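Local atomic coordinates of DUF2442 domain-containing protein (Rhodospirillum rubrum ATCC 11170, PDB entry 3K8R), a protein that is of unknown function but belongs to the DUF2442 family and contains two small antiparallel beta sheets with short helices. Residues L79-T83 with L84-L88. Sequence-based numbering, arbitrary orientation.
Sequences LHWET and LDVDL
The carbonyl oxygen of Trp81 is held by two backbone N-H groups from the returning half of a tight beta hairpin, and it illustrates how a short reversal can absorb an extra residue as a bulge while the strands beyond it pair regularly. Val86 N supplies the straighter bond to Trp81 O, at 3.1 Å, and Asp85 N a weak, bent one. Asp85 N also reaches Glu82 O at 2.9 Å, closing a type I turn over Glu82 to Asp85, though it comes to that oxygen from well above the carbonyl plane. Past the turn the two strands run antiparallel, and Trp81 N returns a bond to Val86 O.

On one face His80 lies across from Asp87 in a non-hydrogen-bonded pair, to which the side chains add a bond of their own. The imidazole swings anti to its own main-chain nitrogen (chi1 175°), which carries ND1 over to Asp87 OD1 at 2.6 Å. The oxygen lies in the ring plane, while ND1 meets it on the syn side, somewhat out of the carboxylate plane, with ring and carboxylate 28° apart. At the other end of the ring, NE2 makes a weak bond to Glu82 OE1, so the imidazole is bonded at both nitrogens, which fixes its rotation. A leucine in place of His80 would probably leave the Asp87 carboxylate without this cross-strand mate and free to turn.

The opposite face is apolar. There the six-membered part of the Trp81 indole meets Leu88, Trp81 CZ3 lying 3.6 Å from Leu88 CD1, while CE3 packs more loosely against Val86 CG1. The indole NE1 bonds to Leu67 O, and Leu93 of helix 90-94 covers Leu79 and Leu88. Asp85 and Val86 together face Trp81: a G1 beta bulge following directly on a type I turn, with Asp85 taking the left-handed conformation usual for glycine there, here joining strands 78-81 and 86-89 of a three-stranded antiparallel sheet.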
# COMPACT_ATOMS: atom_id res chain seq x y z
N LEU A 79 -13.63 0.72 -1.88
CA LEU A 79 -13.57 0.30 -3.27
C LEU A 79 -14.86 -0.49 -3.53
O LEU A 79 -15.21 -1.39 -2.75
CB LEU A 79 -12.32 -0.53 -3.52
CG LEU A 79 -11.02 0.23 -3.25
CD1 LEU A 79 -9.80 -0.67 -3.41
CD2 LEU A 79 -10.95 1.46 -4.16
N HIS A 80 -15.55 -0.15 -4.62
CA HIS A 80 -16.85 -0.72 -4.93
C HIS A 80 -16.89 -1.33 -6.33
O HIS A 80 -16.28 -0.82 -7.26
CB HIS A 80 -17.90 0.42 -4.81
CG HIS A 80 -19.30 0.04 -5.22
ND1 HIS A 80 -20.16 -0.68 -4.41
CD2 HIS A 80 -20.01 0.36 -6.33
CE1 HIS A 80 -21.32 -0.83 -5.03
NE2 HIS A 80 -21.26 -0.21 -6.19
N TRP A 81 -17.61 -2.45 -6.43
CA TRP A 81 -17.91 -3.12 -7.70
C TRP A 81 -19.44 -3.27 -7.74
O TRP A 81 -20.01 -4.05 -6.99
CB TRP A 81 -17.23 -4.49 -7.81
CG TRP A 81 -15.73 -4.44 -8.05
CD1 TRP A 81 -15.08 -4.61 -9.25
CD2 TRP A 81 -14.72 -4.20 -7.08
NE1 TRP A 81 -13.72 -4.51 -9.07
CE2 TRP A 81 -13.48 -4.26 -7.74
CE3 TRP A 81 -14.74 -3.95 -5.70
CZ2 TRP A 81 -12.27 -4.07 -7.07
CZ3 TRP A 81 -13.54 -3.77 -5.04
CH2 TRP A 81 -12.32 -3.83 -5.72
N GLU A 82 -20.07 -2.48 -8.60
CA GLU A 82 -21.53 -2.40 -8.70
C GLU A 82 -22.19 -3.73 -9.04
O GLU A 82 -22.86 -4.32 -8.19
CB GLU A 82 -21.90 -1.35 -9.76
CG GLU A 82 -23.38 -0.96 -9.79
CD GLU A 82 -23.74 -0.06 -8.63
OE1 GLU A 82 -23.02 0.95 -8.44
OE2 GLU A 82 -24.73 -0.36 -7.93
N THR A 83 -21.98 -4.21 -10.27
CA THR A 83 -22.60 -5.44 -10.74
C THR A 83 -22.31 -6.62 -9.81
O THR A 83 -23.21 -7.36 -9.46
CB THR A 83 -22.17 -5.80 -12.18
OG1 THR A 83 -22.49 -4.71 -13.06
CG2 THR A 83 -22.88 -7.06 -12.66
N LEU A 84 -21.06 -6.78 -9.39
CA LEU A 84 -20.70 -7.90 -8.52
C LEU A 84 -21.20 -7.70 -7.10
O LEU A 84 -21.22 -8.65 -6.31
CB LEU A 84 -19.19 -8.10 -8.47
CG LEU A 84 -18.50 -8.63 -9.72
CD1 LEU A 84 -17.01 -8.77 -9.42
CD2 LEU A 84 -19.08 -9.97 -10.17
N ASP A 85 -21.57 -6.47 -6.76
CA ASP A 85 -22.06 -6.15 -5.41
C ASP A 85 -21.01 -6.50 -4.34
O ASP A 85 -21.27 -7.26 -3.41
CB ASP A 85 -23.39 -6.86 -5.14
CG ASP A 85 -24.06 -6.40 -3.87
OD1 ASP A 85 -23.65 -5.34 -3.34
OD2 ASP A 85 -25.01 -7.09 -3.41
N VAL A 86 -19.81 -5.95 -4.51
CA VAL A 86 -18.73 -6.15 -3.55
C VAL A 86 -18.21 -4.80 -3.07
O VAL A 86 -18.06 -3.87 -3.86
CB VAL A 86 -17.59 -6.98 -4.15
CG1 VAL A 86 -16.37 -6.95 -3.25
CG2 VAL A 86 -18.06 -8.42 -4.41
N ASP A 87 -17.98 -4.70 -1.76
CA ASP A 87 -17.46 -3.49 -1.12
C ASP A 87 -16.29 -3.85 -0.21
O ASP A 87 -16.43 -4.64 0.71
CB ASP A 87 -18.56 -2.75 -0.36
CG ASP A 87 -19.45 -1.93 -1.27
OD1 ASP A 87 -18.92 -1.31 -2.21
OD2 ASP A 87 -20.67 -1.88 -1.05
N LEU A 88 -15.13 -3.27 -0.48
CA LEU A 88 -13.95 -3.55 0.30
C LEU A 88 -13.53 -2.26 0.98
O LEU A 88 -13.81 -1.18 0.46
CB LEU A 88 -12.81 -4.07 -0.59
CG LEU A 88 -13.09 -5.30 -1.47
CD1 LEU A 88 -11.92 -5.54 -2.42
CD2 LEU A 88 -13.38 -6.55 -0.64